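Long-range contacts in protein CPn_0803/CP_1068/CPj0803/CpB0832 (Chlamydophila pneumoniae, PDB 3Q9D), which is of unknown function but is probably connected with the needle tip of the chlamydial type III secretion system: residues 54-59 against 115-120; 129-135 against 158-162; 95-99 against 121-125. One frame throughout, in Å; residues are numbered along the deposited sequence. Where two conformers were deposited one is given.

Interaction 1: 54-59 against 115-120; sequences LEGNLK and SLIAEF
Leu-58 and Phe-120 meet where helix 48-61 runs beside helix 107-133 in the N-terminal helical bundle, which also contains helices 70-82 and 86-98. The two short segments are parallel, with N-to-C directions 4° apart and a closest axis separation of 11.3 Å.

The apolar part of the contact centres on the Phe-120 ring. Leu-58 makes a CH-pi contact with it: its CB stands 3.7 Å from the ring centroid, 13° off the normal. The opposite face is covered by CG of the preceding residue, Glu-119, so the ring is sandwiched between the two. At the ring edge, Lys-59 CG lies in plane, 3.8 Å from Phe-120 CZ. The ring is swung into this slot by a chi1 of -64°, which places CG beside the backbone N and anti to the carbonyl carbon. One turn earlier, the Leu-116 branch CD2 rests 3.7 Å from Glu-55 CB, using the aliphatic root of that acidic side chain. Leu-96 of helix 86-98 packs on both Leu-58 and Leu-116.

The polar layer lies alongside. Lys-59 crosses Glu-119 at about a right angle, and its NZ forms a salt bridge with OE2 of Glu-119 at 2.7 Å, taken on the syn lone pair. The same NZ also donates to Ala-118 O of the second subunit, so the ammonium group joins two chains. Glu-55 and Glu-119 bring like charges together, with OE2 of the former 4.2 Å from OE1 of the latter, an approach that bound water probably eases. One water donates to both of these oxygens and accepts from Ser-115 OG. A second water accepts from Lys-59 NZ and donates to Glu-119 OE1 at 2.7 Å.

Interaction 2: 129-135 against 158-162; sequences DIHERGE and ARVDG
Gly-134 and Asp-161 are joined by the hydrogen bond that ties the segment following the long helix to the turn after strand 150-159. Asp-161 N donates to Gly-134 O at 2.9 Å, meeting a lone pair in the carbonyl plane, with an N-H...O angle of 140°. The donor belongs to a type I beta turn from Arg-159 to Gly-162.

Charged groups brace the turn from within. With CG between backbone N and carbonyl carbon (chi1 68°), Asp-161 turns its carboxylate to Arg-159, whose NH2 reaches OD2 of the aspartate at 2.6 Å, tilted 26° from the guanidinium plane; the NE to OD1 bond is weak. Tyr-68 OH also bonds to Asp-161 OD2. Glu-135 lies alongside Arg-159, and its CG sits over one guanidinium face, 3.8 Å from NH1.

Val-160 makes van der Waals contacts with polar groups: its CB abuts Arg-133 O at 3.4 Å, and its CG2 lies over a face of the Arg-133 guanidinium. The apolar pair is Ile-130 CG1 with Val-160 CG1 at 4.3 Å, and Ile-130 CD1 comes to 3.9 Å from Asp-161 CA.

The contact joins the C-terminal end of helix 107-133 to the three-stranded antiparallel sheet, beside backbone pairing between Val-160 and Phe-136 and next to the fourth subunit, whose Leu-166 O accepts from Arg-159 NH1.

Interaction 3: 95-99 against 121-125; sequences MLING and MMPIR
Met-121 meets Gly-99, and Arg-125 meets Ile-97, through side chains of different shape. Met-121 has CG anti to the backbone N (chi1 -178°); the extended chi1 and chi2 carry SD to Gly-99, and chi3 only swings the terminal CE. Arg-125 starts with CG beside its own backbone N, then bends at chi3 (75°) and again at chi4, which together bring NH1 to Ile-97 O. The setting is the helical bundle, where the last turn of helix 86-98 meets helix 107-133 at a kink. There the N atoms of residues 122 and 123 lack bonds to the preceding turn, as a proline at 123, with no N-H, requires for its own position.

The polar part involves carbonyl oxygens of the last turn of helix 86-98. Arg-125 NH1 approaches Ile-97 O to 2.6 Å near the guanidinium plane, but the N-H...O angle of 119° makes the bond weak. Carbonyls at a helix C terminus are expected to be negatively polarised, which would suit a cationic partner. Leu-96 O, buried by the contact, has no hydrogen-bond partner in the model; Met-121 CA makes a CA-H...O contact with it at 3.5 Å, a weak substitute for a hydrogen bond.

Apolar packing is carried by Ile-124, which points toward helix 86-98. Its CD1 touches Leu-96 CB at 3.7 Å, and its CG2 branch meets Ile-97 CG1 at 4.1 Å, the two isoleucines crossing at about a right angle. Phe-74 of helix 70-82 packs on Leu-96, Ile-97 and Ile-124 together, joining a third helix to the group.

Gly-99, the first residue past the helix, has positive phi, its N reaching back to Met-95 O in a weak bond. At this exit, Met-121 SD lies 3.6 Å from both N and CA of Gly-99.

From the N terminus, residues 54-59 open interaction 1 and residues 95-99 open interaction 3. Residues 115-120 then close interaction 1 and the adjoining 121-125 interaction 3, so these two contacts cross rather than nest. They also touch, with Leu-58 CD1 packed on Leu-96 CD1, and together they bind helices 48-61 and 86-98 to successive turns of helix 107-133. Interaction 2 follows in series: 129-135, at the far end of that helix, meets 158-162 across 22 mostly strand residues, joining bundle to sheet. Its centre lies about 17 Å from that of interaction 3 and about 22 Å from that of interaction 1.

Interaction 1: 54-59 against 115-120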
loop_
_atom_site.group_PDB
_atom_site.type_symbol
_atom_site.label_atom_id
_atom_site.label_comp_id
_atom_site.label_asym_id
_atom_site.label_seq_id
_atom_site.Cartn_x
_atom_site.Cartn_y
_atom_site.Cartn_z
ATOM N N LEU A 54 -26.387 -14.967 -13.245
ATOM C CA LEU A 54 -25.283 -14.237 -13.845
ATOM C C LEU A 54 -25.170 -12.847 -13.242
ATOM O O LEU A 54 -24.074 -12.376 -12.951
ATOM C CB LEU A 54 -25.472 -14.140 -15.357
ATOM C CG LEU A 54 -24.364 -13.440 -16.144
ATOM C CD1 LEU A 54 -23.027 -14.113 -15.897
ATOM C CD2 LEU A 54 -24.698 -13.425 -17.625
ATOM N N GLU A 55 -26.311 -12.197 -13.044
ATOM C CA GLU A 55 -26.315 -10.856 -12.456
ATOM C C GLU A 55 -25.736 -10.861 -11.042
ATOM O O GLU A 55 -24.920 -10.001 -10.701
ATOM C CB GLU A 55 -27.727 -10.277 -12.415
ATOM C CG GLU A 55 -27.775 -8.865 -11.844
ATOM C CD GLU A 55 -29.202 -8.326 -11.719
ATOM O OE1 GLU A 55 -29.985 -8.880 -10.913
ATOM O OE2 GLU A 55 -29.537 -7.353 -12.429
ATOM N N GLY A 56 -26.176 -11.804 -10.213
ATOM C CA GLY A 56 -25.661 -11.911 -8.850
ATOM C C GLY A 56 -24.154 -12.134 -8.831
ATOM O O GLY A 56 -23.436 -11.514 -8.059
ATOM N N ASN A 57 -23.667 -13.031 -9.682
ATOM C CA ASN A 57 -22.234 -13.293 -9.776
ATOM C C ASN A 57 -21.407 -12.079 -10.254
ATOM O O ASN A 57 -20.321 -11.803 -9.742
ATOM C CB ASN A 57 -22.005 -14.530 -10.660
ATOM C CG ASN A 57 -22.360 -15.816 -9.933
ATOM O OD1 ASN A 57 -21.998 -15.975 -8.770
ATOM N ND2 ASN A 57 -23.075 -16.724 -10.593
ATOM N N LEU A 58 -21.945 -11.336 -11.209
ATOM C CA LEU A 58 -21.280 -10.133 -11.678
ATOM C C LEU A 58 -21.335 -9.048 -10.600
ATOM O O LEU A 58 -20.339 -8.364 -10.359
ATOM C CB LEU A 58 -21.893 -9.638 -12.982
ATOM C CG LEU A 58 -21.701 -10.554 -14.195
ATOM C CD1 LEU A 58 -22.564 -10.094 -15.363
ATOM C CD2 LEU A 58 -20.245 -10.660 -14.621
ATOM N N LYS A 59 -22.493 -8.865 -9.973
ATOM C CA LYS A 59 -22.555 -7.916 -8.866
ATOM C C LYS A 59 -21.486 -8.236 -7.828
ATOM O O LYS A 59 -20.865 -7.337 -7.282
ATOM C CB LYS A 59 -23.928 -7.925 -8.193
ATOM C CG LYS A 59 -25.003 -7.152 -9.001
ATOM C CD LYS A 59 -26.362 -7.237 -8.290
ATOM C CE LYS A 59 -27.407 -6.353 -9.006
ATOM N NZ LYS A 59 -27.020 -4.889 -8.939
ATOM N N SER A 115 -30.276 -4.422 -18.974
ATOM C CA SER A 115 -29.899 -3.994 -17.633
ATOM C C SER A 115 -28.454 -4.430 -17.331
ATOM O O SER A 115 -27.665 -3.664 -16.753
ATOM C CB SER A 115 -30.861 -4.588 -16.596
ATOM O OG SER A 115 -30.472 -4.235 -15.289
ATOM N N LEU A 116 -28.112 -5.656 -17.723
ATOM C CA LEU A 116 -26.759 -6.185 -17.506
ATOM C C LEU A 116 -25.737 -5.396 -18.310
ATOM O O LEU A 116 -24.630 -5.112 -17.835
ATOM C CB LEU A 116 -26.670 -7.655 -17.909
ATOM C CG LEU A 116 -27.379 -8.662 -16.994
ATOM C CD1 LEU A 116 -27.255 -10.068 -17.606
ATOM C CD2 LEU A 116 -26.835 -8.620 -15.543
ATOM N N ILE A 117 -26.114 -5.025 -19.523
ATOM C CA ILE A 117 -25.232 -4.228 -20.368
ATOM C C ILE A 117 -24.972 -2.878 -19.702
ATOM O O ILE A 117 -23.821 -2.442 -19.574
ATOM C CB ILE A 117 -25.829 -4.027 -21.782
ATOM C CG1 ILE A 117 -25.779 -5.352 -22.554
ATOM C CG2 ILE A 117 -25.054 -2.959 -22.535
ATOM C CD1 ILE A 117 -26.517 -5.301 -23.929
ATOM N N ALA A 118 -26.048 -2.228 -19.255
ATOM C CA ALA A 118 -25.939 -0.920 -18.630
ATOM C C ALA A 118 -25.095 -1.003 -17.364
ATOM O O ALA A 118 -24.242 -0.154 -17.124
ATOM C CB ALA A 118 -27.333 -0.346 -18.315
ATOM N N GLU A 119 -25.325 -2.026 -16.550
ATOM C CA GLU A 119 -24.591 -2.136 -15.295
ATOM C C GLU A 119 -23.115 -2.560 -15.465
ATOM O O GLU A 119 -22.226 -2.100 -14.741
ATOM C CB GLU A 119 -25.324 -3.078 -14.334
ATOM C CG GLU A 119 -24.729 -3.097 -12.913
ATOM C CD GLU A 119 -25.663 -3.768 -11.905
ATOM O OE1 GLU A 119 -26.797 -4.130 -12.295
ATOM O OE2 GLU A 119 -25.275 -3.922 -10.723
ATOM N N PHE A 120 -22.832 -3.418 -16.431
ATOM C CA PHE A 120 -21.539 -4.117 -16.408
ATOM C C PHE A 120 -20.625 -3.910 -17.581
ATOM O O PHE A 120 -19.445 -4.239 -17.490
ATOM C CB PHE A 120 -21.751 -5.623 -16.181
ATOM C CG PHE A 120 -22.355 -5.927 -14.857
ATOM C CD1 PHE A 120 -21.630 -5.690 -13.694
ATOM C CD2 PHE A 120 -23.641 -6.404 -14.761
ATOM C CE1 PHE A 120 -22.170 -5.944 -12.466
ATOM C CE2 PHE A 120 -24.212 -6.656 -13.519
ATOM C CZ PHE A 120 -23.464 -6.439 -12.363
HETATM O O HOH W 1 -28.420 -5.630 -14.174
HETATM O O HOH W 2 -29.051 -3.689 -10.951
#

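Interaction 2: 129-135 against 158-162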
loop_
_atom_site.group_PDB
_atom_site.type_symbol
_atom_site.label_atom_id
_atom_site.label_comp_id
_atom_site.label_asym_id
_atom_site.label_seq_id
_atom_site.Cartn_x
_atom_site.Cartn_y
_atom_site.Cartn_z
ATOM N N ASP A 129 -9.170 -3.224 -19.849
ATOM C CA ASP A 129 -8.159 -2.182 -20.020
ATOM C C ASP A 129 -7.049 -2.296 -18.977
ATOM O O ASP A 129 -5.868 -2.155 -19.308
ATOM C CB ASP A 129 -8.789 -0.782 -19.957
ATOM C CG ASP A 129 -8.017 0.253 -20.774
ATOM O OD1 ASP A 129 -7.365 -0.115 -21.773
ATOM O OD2 ASP A 129 -8.076 1.443 -20.425
ATOM N N ILE A 130 -7.423 -2.558 -17.723
ATOM C CA ILE A 130 -6.455 -2.659 -16.627
ATOM C C ILE A 130 -5.522 -3.868 -16.855
ATOM O O ILE A 130 -4.284 -3.785 -16.750
ATOM C CB ILE A 130 -7.204 -2.737 -15.264
ATOM C CG1 ILE A 130 -7.849 -1.364 -14.941
ATOM C CG2 ILE A 130 -6.267 -3.209 -14.161
ATOM C CD1 ILE A 130 -8.711 -1.337 -13.667
ATOM N N HIS A 131 -6.140 -4.987 -17.198
ATOM C CA HIS A 131 -5.423 -6.188 -17.612
ATOM C C HIS A 131 -4.352 -5.864 -18.674
ATOM O O HIS A 131 -3.236 -6.393 -18.642
ATOM C CB HIS A 131 -6.439 -7.199 -18.155
ATOM C CG HIS A 131 -5.881 -8.562 -18.402
ATOM N ND1 HIS A 131 -4.571 -8.778 -18.775
ATOM C CD2 HIS A 131 -6.455 -9.786 -18.332
ATOM C CE1 HIS A 131 -4.366 -10.072 -18.926
ATOM N NE2 HIS A 131 -5.497 -10.708 -18.666
ATOM N N GLU A 132 -4.687 -4.979 -19.598
ATOM C CA GLU A 132 -3.806 -4.682 -20.724
ATOM C C GLU A 132 -2.809 -3.572 -20.433
ATOM O O GLU A 132 -1.652 -3.680 -20.820
ATOM C CB GLU A 132 -4.649 -4.337 -21.959
ATOM C CG GLU A 132 -5.487 -5.520 -22.391
ATOM C CD GLU A 132 -6.488 -5.196 -23.487
ATOM O OE1 GLU A 132 -6.823 -4.000 -23.667
ATOM O OE2 GLU A 132 -6.937 -6.151 -24.166
ATOM N N ARG A 133 -3.254 -2.519 -19.739
ATOM C CA ARG A 133 -2.458 -1.301 -19.561
ATOM C C ARG A 133 -2.763 -0.549 -18.250
ATOM O O ARG A 133 -2.698 0.680 -18.198
ATOM C CB ARG A 133 -2.677 -0.367 -20.753
ATOM C CG ARG A 133 -4.132 -0.161 -21.100
ATOM C CD ARG A 133 -4.271 0.558 -22.445
ATOM N NE ARG A 133 -3.728 1.903 -22.313
ATOM C CZ ARG A 133 -4.404 2.926 -21.795
ATOM N NH1 ARG A 133 -5.671 2.771 -21.397
ATOM N NH2 ARG A 133 -3.814 4.109 -21.690
ATOM N N GLY A 134 -3.063 -1.298 -17.194
ATOM C CA GLY A 134 -3.389 -0.705 -15.903
ATOM C C GLY A 134 -2.310 0.207 -15.341
ATOM O O GLY A 134 -2.604 1.117 -14.589
ATOM N N GLU A 135 -1.051 -0.016 -15.696
ATOM C CA GLU A 135 0.012 0.813 -15.121
ATOM C C GLU A 135 0.327 2.085 -15.903
ATOM O O GLU A 135 1.231 2.837 -15.541
ATOM C CB GLU A 135 1.279 -0.010 -14.905
ATOM C CG GLU A 135 1.099 -1.033 -13.815
ATOM C CD GLU A 135 2.072 -2.192 -13.955
ATOM O OE1 GLU A 135 2.463 -2.514 -15.102
ATOM O OE2 GLU A 135 2.451 -2.767 -12.916
ATOM N N ALA A 158 -2.234 9.632 -11.464
ATOM C CA ALA A 158 -3.226 8.563 -11.363
ATOM C C ALA A 158 -3.009 7.660 -12.545
ATOM O O ALA A 158 -2.831 8.145 -13.670
ATOM C CB ALA A 158 -4.668 9.144 -11.389
ATOM N N ARG A 159 -3.017 6.357 -12.303
ATOM C CA ARG A 159 -2.879 5.391 -13.385
ATOM C C ARG A 159 -4.229 4.874 -13.876
ATOM O O ARG A 159 -5.255 5.070 -13.224
ATOM C CB ARG A 159 -2.023 4.227 -12.924
ATOM C CG ARG A 159 -0.663 4.665 -12.393
ATOM C CD ARG A 159 0.280 3.502 -12.178
ATOM N NE ARG A 159 -0.356 2.383 -11.468
ATOM C CZ ARG A 159 0.326 1.405 -10.874
ATOM N NH1 ARG A 159 1.654 1.408 -10.907
ATOM N NH2 ARG A 159 -0.311 0.412 -10.262
ATOM N N VAL A 160 -4.218 4.217 -15.029
ATOM C CA VAL A 160 -5.417 3.575 -15.570
ATOM C C VAL A 160 -6.070 2.641 -14.530
ATOM O O VAL A 160 -7.289 2.513 -14.483
ATOM C CB VAL A 160 -5.085 2.760 -16.865
ATOM C CG1 VAL A 160 -6.245 1.838 -17.248
ATOM C CG2 VAL A 160 -4.735 3.701 -18.027
ATOM N N ASP A 161 -5.266 1.980 -13.703
ATOM C CA ASP A 161 -5.836 1.090 -12.683
ATOM C C ASP A 161 -6.381 1.807 -11.441
ATOM O O ASP A 161 -6.859 1.160 -10.515
ATOM C CB ASP A 161 -4.833 0.009 -12.261
ATOM C CG ASP A 161 -3.632 0.585 -11.504
ATOM O OD1 ASP A 161 -3.619 1.796 -11.206
ATOM O OD2 ASP A 161 -2.704 -0.178 -11.205
ATOM N N GLY A 162 -6.348 3.137 -11.430
ATOM C CA GLY A 162 -6.908 3.884 -10.323
ATOM C C GLY A 162 -5.948 4.205 -9.188
ATOM O O GLY A 162 -6.250 5.024 -8.327
#

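Interaction 3: 95-99 against 121-125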
loop_
_atom_site.group_PDB
_atom_site.type_symbol
_atom_site.label_atom_id
_atom_site.label_comp_id
_atom_site.label_asym_id
_atom_site.label_seq_id
_atom_site.Cartn_x
_atom_site.Cartn_y
_atom_site.Cartn_z
ATOM N N MET A 95 -22.675 -9.845 -25.640
ATOM C CA MET A 95 -23.575 -8.969 -24.895
ATOM C C MET A 95 -22.808 -8.023 -23.954
ATOM O O MET A 95 -22.970 -6.789 -24.008
ATOM C CB MET A 95 -24.564 -9.805 -24.074
ATOM C CG MET A 95 -25.428 -8.966 -23.134
ATOM S SD MET A 95 -26.286 -9.930 -21.860
ATOM C CE MET A 95 -26.998 -11.226 -22.872
ATOM N N LEU A 96 -21.965 -8.601 -23.100
ATOM C CA LEU A 96 -21.342 -7.862 -21.982
ATOM C C LEU A 96 -20.032 -7.145 -22.325
ATOM O O LEU A 96 -19.686 -6.145 -21.699
ATOM C CB LEU A 96 -21.125 -8.795 -20.787
ATOM C CG LEU A 96 -22.422 -9.365 -20.202
ATOM C CD1 LEU A 96 -22.115 -10.402 -19.135
ATOM C CD2 LEU A 96 -23.271 -8.242 -19.630
ATOM N N ILE A 97 -19.298 -7.668 -23.301
ATOM C CA ILE A 97 -18.079 -7.000 -23.754
ATOM C C ILE A 97 -18.397 -6.002 -24.872
ATOM O O ILE A 97 -17.928 -4.862 -24.841
ATOM C CB ILE A 97 -17.014 -8.012 -24.223
ATOM C CG1 ILE A 97 -16.499 -8.839 -23.037
ATOM C CG2 ILE A 97 -15.853 -7.305 -24.884
ATOM C CD1 ILE A 97 -15.616 -10.039 -23.479
ATOM N N ASN A 98 -19.228 -6.414 -25.831
ATOM C CA ASN A 98 -19.547 -5.573 -26.993
ATOM C C ASN A 98 -20.901 -4.845 -26.966
ATOM O O ASN A 98 -21.183 -4.067 -27.861
ATOM C CB ASN A 98 -19.442 -6.390 -28.289
ATOM C CG ASN A 98 -18.031 -6.863 -28.549
ATOM O OD1 ASN A 98 -17.082 -6.225 -28.105
ATOM N ND2 ASN A 98 -17.880 -7.985 -29.255
ATOM N N GLY A 99 -21.733 -5.108 -25.961
ATOM C CA GLY A 99 -23.074 -4.537 -25.906
ATOM C C GLY A 99 -24.007 -4.992 -27.032
ATOM O O GLY A 99 -25.008 -4.326 -27.343
ATOM N N MET A 121 -21.137 -3.380 -18.686
ATOM C CA MET A 121 -20.294 -3.278 -19.873
ATOM C C MET A 121 -19.057 -2.402 -19.651
ATOM O O MET A 121 -17.945 -2.790 -19.996
ATOM C CB MET A 121 -21.065 -2.783 -21.099
ATOM C CG MET A 121 -20.163 -2.723 -22.353
ATOM S SD MET A 121 -21.113 -2.285 -23.851
ATOM C CE MET A 121 -21.846 -0.707 -23.397
ATOM N N MET A 122 -19.242 -1.212 -19.100
ATOM C CA MET A 122 -18.112 -0.319 -18.875
ATOM C C MET A 122 -17.107 -0.859 -17.840
ATOM O O MET A 122 -15.891 -0.845 -18.070
ATOM C CB MET A 122 -18.623 1.081 -18.519
ATOM C CG MET A 122 -19.286 1.775 -19.704
ATOM S SD MET A 122 -18.144 1.850 -21.100
ATOM C CE MET A 122 -16.554 2.139 -20.197
ATOM N N PRO A 123 -17.608 -1.364 -16.702
ATOM C CA PRO A 123 -16.688 -1.922 -15.707
ATOM C C PRO A 123 -15.903 -3.114 -16.279
ATOM O O PRO A 123 -14.725 -3.296 -15.951
ATOM C CB PRO A 123 -17.627 -2.380 -14.593
ATOM C CG PRO A 123 -18.796 -1.426 -14.690
ATOM C CD PRO A 123 -18.972 -1.192 -16.165
ATOM N N ILE A 124 -16.555 -3.923 -17.115
ATOM C CA ILE A 124 -15.853 -5.026 -17.803
ATOM C C ILE A 124 -14.779 -4.525 -18.774
ATOM O O ILE A 124 -13.665 -5.065 -18.831
ATOM C CB ILE A 124 -16.842 -5.978 -18.539
ATOM C CG1 ILE A 124 -17.683 -6.748 -17.504
ATOM C CG2 ILE A 124 -16.072 -6.935 -19.482
ATOM C CD1 ILE A 124 -18.993 -7.354 -18.090
ATOM N N ARG A 125 -15.117 -3.500 -19.550
ATOM C CA ARG A 125 -14.139 -2.868 -20.438
ATOM C C ARG A 125 -12.982 -2.228 -19.669
ATOM O O ARG A 125 -11.831 -2.281 -20.114
ATOM C CB ARG A 125 -14.833 -1.855 -21.350
ATOM C CG ARG A 125 -15.903 -2.570 -22.191
ATOM C CD ARG A 125 -16.763 -1.619 -23.040
ATOM N NE ARG A 125 -16.057 -1.107 -24.211
ATOM C CZ ARG A 125 -15.707 -1.850 -25.259
ATOM N NH1 ARG A 125 -15.976 -3.152 -25.280
ATOM N NH2 ARG A 125 -15.071 -1.294 -26.285
#